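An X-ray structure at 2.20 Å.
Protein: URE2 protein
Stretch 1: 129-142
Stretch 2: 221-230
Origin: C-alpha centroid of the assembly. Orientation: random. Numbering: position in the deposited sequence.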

# COMPACT_ATOMS: atom_id res chain seq x y z
N HIS B 129 -5.12 -0.55 7.62
CA HIS B 129 -4.78 -0.90 9.00
C HIS B 129 -3.79 0.10 9.62
O HIS B 129 -4.16 0.87 10.52
CB HIS B 129 -4.22 -2.33 8.98
CG HIS B 129 -3.63 -2.80 10.27
ND1 HIS B 129 -2.27 -2.83 10.50
CD2 HIS B 129 -4.22 -3.35 11.36
CE1 HIS B 129 -2.04 -3.39 11.68
NE2 HIS B 129 -3.20 -3.72 12.22
N ALA B 130 -2.56 0.11 9.14
CA ALA B 130 -1.53 0.98 9.67
C ALA B 130 -1.87 2.47 9.68
O ALA B 130 -1.68 3.15 10.69
CB ALA B 130 -0.21 0.76 8.92
N PRO B 131 -2.38 3.01 8.56
CA PRO B 131 -2.71 4.44 8.54
C PRO B 131 -3.72 4.82 9.61
O PRO B 131 -3.60 5.88 10.24
CB PRO B 131 -3.27 4.65 7.13
CG PRO B 131 -2.51 3.62 6.32
CD PRO B 131 -2.55 2.41 7.22
N MET B 132 -4.72 3.97 9.82
CA MET B 132 -5.76 4.22 10.81
C MET B 132 -5.23 4.15 12.23
O MET B 132 -5.60 4.96 13.08
CB MET B 132 -6.91 3.23 10.62
CG MET B 132 -7.62 3.37 9.28
SD MET B 132 -8.35 5.02 9.04
CE MET B 132 -7.16 5.78 7.94
N ILE B 133 -4.37 3.18 12.51
CA ILE B 133 -3.80 3.07 13.85
C ILE B 133 -3.00 4.35 14.06
O ILE B 133 -2.99 4.92 15.16
CB ILE B 133 -2.87 1.85 13.97
CG1 ILE B 133 -3.70 0.57 13.90
CG2 ILE B 133 -2.08 1.93 15.27
CD1 ILE B 133 -2.86 -0.70 13.85
N GLY B 134 -2.36 4.81 13.00
CA GLY B 134 -1.57 6.03 13.07
C GLY B 134 -2.42 7.26 13.38
O GLY B 134 -2.01 8.12 14.15
N GLN B 135 -3.61 7.34 12.79
CA GLN B 135 -4.46 8.50 13.04
C GLN B 135 -5.03 8.45 14.46
O GLN B 135 -5.18 9.49 15.10
CB GLN B 135 -5.60 8.57 12.02
CG GLN B 135 -5.14 8.62 10.56
CD GLN B 135 -3.85 9.40 10.35
OE1 GLN B 135 -2.84 8.83 9.96
NE2 GLN B 135 -3.89 10.69 10.61
N ALA B 136 -5.35 7.25 14.95
CA ALA B 136 -5.91 7.12 16.29
C ALA B 136 -4.86 7.52 17.31
O ALA B 136 -5.15 8.25 18.26
CB ALA B 136 -6.37 5.68 16.55
N LEU B 137 -3.63 7.05 17.11
CA LEU B 137 -2.55 7.40 18.03
C LEU B 137 -2.34 8.91 18.01
O LEU B 137 -2.15 9.53 19.06
CB LEU B 137 -1.26 6.68 17.63
CG LEU B 137 -1.18 5.18 17.91
CD1 LEU B 137 0.04 4.59 17.21
CD2 LEU B 137 -1.12 4.93 19.41
N HIS B 138 -2.39 9.51 16.82
CA HIS B 138 -2.19 10.95 16.70
C HIS B 138 -3.19 11.78 17.50
O HIS B 138 -2.80 12.62 18.30
CB HIS B 138 -2.24 11.40 15.24
CG HIS B 138 -2.08 12.87 15.07
ND1 HIS B 138 -0.86 13.51 15.23
CD2 HIS B 138 -2.99 13.85 14.87
CE1 HIS B 138 -1.03 14.82 15.12
NE2 HIS B 138 -2.32 15.05 14.91
N PHE B 139 -4.49 11.56 17.27
CA PHE B 139 -5.49 12.34 17.98
C PHE B 139 -5.61 12.01 19.46
O PHE B 139 -6.02 12.84 20.27
CB PHE B 139 -6.86 12.19 17.31
CG PHE B 139 -6.94 12.91 15.99
CD1 PHE B 139 -6.87 12.20 14.79
CD2 PHE B 139 -7.04 14.30 15.94
CE1 PHE B 139 -6.89 12.87 13.56
CE2 PHE B 139 -7.06 14.97 14.73
CZ PHE B 139 -6.98 14.25 13.53
N ARG B 140 -5.23 10.79 19.83
CA ARG B 140 -5.29 10.39 21.22
C ARG B 140 -4.13 11.01 21.99
O ARG B 140 -4.29 11.42 23.14
CB ARG B 140 -5.23 8.87 21.33
CG ARG B 140 -5.11 8.34 22.77
CD ARG B 140 -6.45 8.36 23.49
NE ARG B 140 -6.31 8.09 24.92
CZ ARG B 140 -5.83 8.97 25.80
NH1 ARG B 140 -5.73 8.64 27.09
NH2 ARG B 140 -5.45 10.18 25.41
N TYR B 141 -2.96 11.12 21.36
CA TYR B 141 -1.78 11.65 22.05
C TYR B 141 -1.02 12.86 21.54
O TYR B 141 -0.43 13.59 22.34
CB TYR B 141 -0.75 10.53 22.20
CG TYR B 141 -1.23 9.29 22.91
CD1 TYR B 141 -1.55 8.14 22.18
CD2 TYR B 141 -1.34 9.25 24.30
CE1 TYR B 141 -1.97 6.97 22.83
CE2 TYR B 141 -1.76 8.09 24.95
CZ TYR B 141 -2.07 6.96 24.21
OH TYR B 141 -2.52 5.83 24.86
N PHE B 142 -1.01 13.10 20.24
CA PHE B 142 -0.18 14.19 19.72
C PHE B 142 -0.80 15.38 19.01
O PHE B 142 -0.06 16.25 18.53
CB PHE B 142 0.89 13.58 18.80
CG PHE B 142 1.56 12.36 19.36
CD1 PHE B 142 1.18 11.09 18.94
CD2 PHE B 142 2.57 12.48 20.32
CE1 PHE B 142 1.79 9.94 19.47
CE2 PHE B 142 3.19 11.34 20.86
CZ PHE B 142 2.80 10.07 20.43
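Stretch 2 (221-230) PWNNVVDRIG

Apart from a single hydrogen bond at its far end, the contact between these two segments of URE2 is made largely by apolar and aromatic side chains, and that one bond is strikingly short: Y141 OH donates to R228 O across only 2.5 Å. The tyrosine reaches a main-chain carbonyl, which lies near the plane of its ring, at the edge.

The example illustrates how an irregular segment can follow a regular helix. Stretch 1 is helical, and the bonds from I133 N to H129 O (3.1 Å) through Y141 N to L137 O (2.9 Å) keep the i to i+4 pattern. Stretch 2 enters as a weakly bonded helix, about P221 to N223, that begins earlier in the chain, and tightens into a 3-10 segment at V226 to R228, where R228 N binds V225 O at 3.0 Å. Despite this change of form, the two segments advance in the same direction: A130 pairs with W222, I133 with V226 and L137 with I229, their CA atoms 7.3, 7.1 and 6.5 Å apart.

W222 anchors the first level. A130 CB lies over one face of its indole, 3.9 Å from the centroid of the six-membered ring and 24° off the ring normal, a CH-pi contact. H129 turns a ring edge toward the indole face, with the planes at 82° and the centroid of its ring 5.2 Å from that of the five-membered ring, while I133 CG2 meets the indole edge at W222 CE3 (3.8 Å).

Farther along, aliphatic groups take over. I133 CD1 packs on V226 CG1 at 3.5 Å. L137 touches three residues, its CD1 lying 3.8 Å from V225 CG1 and its CD2 3.5 Å from I229 CG2 and 3.8 Å from R228 CB; A136 CB adds a looser contact, 4.0 Å from I229 CG2. Together the segments bury 563 Å², counting both sides.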

# COMPACT_ATOMS: atom_id res chain seq x y z
N PRO B 221 3.94 -6.41 13.75
CA PRO B 221 4.49 -5.24 14.45
C PRO B 221 3.43 -4.33 15.05
O PRO B 221 3.63 -3.74 16.10
CB PRO B 221 5.31 -4.53 13.38
CG PRO B 221 5.70 -5.65 12.46
CD PRO B 221 4.42 -6.44 12.35
N TRP B 222 2.29 -4.22 14.36
CA TRP B 222 1.21 -3.35 14.82
C TRP B 222 0.30 -3.98 15.86
O TRP B 222 -0.16 -3.29 16.77
CB TRP B 222 0.38 -2.90 13.63
CG TRP B 222 1.17 -2.10 12.65
CD1 TRP B 222 1.91 -2.58 11.60
CD2 TRP B 222 1.33 -0.68 12.65
NE1 TRP B 222 2.52 -1.53 10.95
CE2 TRP B 222 2.18 -0.36 11.57
CE3 TRP B 222 0.83 0.35 13.45
CZ2 TRP B 222 2.55 0.96 11.28
CZ3 TRP B 222 1.20 1.66 13.16
CH2 TRP B 222 2.05 1.95 12.08
N ASN B 223 0.05 -5.28 15.74
CA ASN B 223 -0.81 -5.95 16.71
C ASN B 223 -0.28 -5.70 18.12
O ASN B 223 -0.98 -5.91 19.11
CB ASN B 223 -0.86 -7.46 16.44
CG ASN B 223 -1.47 -7.80 15.10
OD1 ASN B 223 -2.45 -7.18 14.67
ND2 ASN B 223 -0.91 -8.80 14.42
N ASN B 224 0.97 -5.24 18.21
CA ASN B 224 1.61 -4.99 19.49
C ASN B 224 1.45 -3.54 19.96
O ASN B 224 1.73 -3.21 21.11
CB ASN B 224 3.11 -5.31 19.39
CG ASN B 224 3.37 -6.74 18.90
OD1 ASN B 224 4.49 -7.09 18.54
ND2 ASN B 224 2.33 -7.56 18.90
N VAL B 225 1.00 -2.67 19.06
CA VAL B 225 0.84 -1.25 19.34
C VAL B 225 -0.59 -0.81 19.66
O VAL B 225 -0.80 0.19 20.34
CB VAL B 225 1.37 -0.41 18.13
CG1 VAL B 225 0.95 1.04 18.24
CG2 VAL B 225 2.88 -0.51 18.07
N VAL B 226 -1.56 -1.58 19.20
CA VAL B 226 -2.96 -1.22 19.39
C VAL B 226 -3.45 -1.12 20.83
O VAL B 226 -4.51 -0.53 21.10
CB VAL B 226 -3.87 -2.15 18.55
CG1 VAL B 226 -3.53 -1.97 17.07
CG2 VAL B 226 -3.69 -3.61 18.97
N ASP B 227 -2.68 -1.67 21.77
CA ASP B 227 -3.04 -1.59 23.18
C ASP B 227 -3.04 -0.11 23.59
O ASP B 227 -3.82 0.32 24.45
CB ASP B 227 -2.01 -2.34 24.02
CG ASP B 227 -0.61 -1.79 23.82
OD1 ASP B 227 -0.07 -1.91 22.69
OD2 ASP B 227 -0.04 -1.23 24.78
N ARG B 228 -2.15 0.66 22.96
CA ARG B 228 -2.02 2.09 23.25
C ARG B 228 -3.27 2.90 22.91
O ARG B 228 -3.39 4.05 23.33
CB ARG B 228 -0.83 2.68 22.48
CG ARG B 228 0.53 2.11 22.86
CD ARG B 228 1.59 2.59 21.88
NE ARG B 228 2.85 1.87 22.01
CZ ARG B 228 3.83 1.92 21.12
NH1 ARG B 228 3.69 2.66 20.02
NH2 ARG B 228 4.95 1.24 21.31
N ILE B 229 -4.19 2.32 22.15
CA ILE B 229 -5.42 3.03 21.82
C ILE B 229 -6.63 2.35 22.46
O ILE B 229 -7.76 2.51 22.00
CB ILE B 229 -5.61 3.16 20.29
CG1 ILE B 229 -5.63 1.78 19.64
CG2 ILE B 229 -4.51 4.01 19.70
CD1 ILE B 229 -5.83 1.82 18.14
N GLY B 230 -6.37 1.60 23.53
CA GLY B 230 -7.44 0.94 24.25
C GLY B 230 -7.96 -0.37 23.68
O GLY B 230 -8.98 -0.86 24.13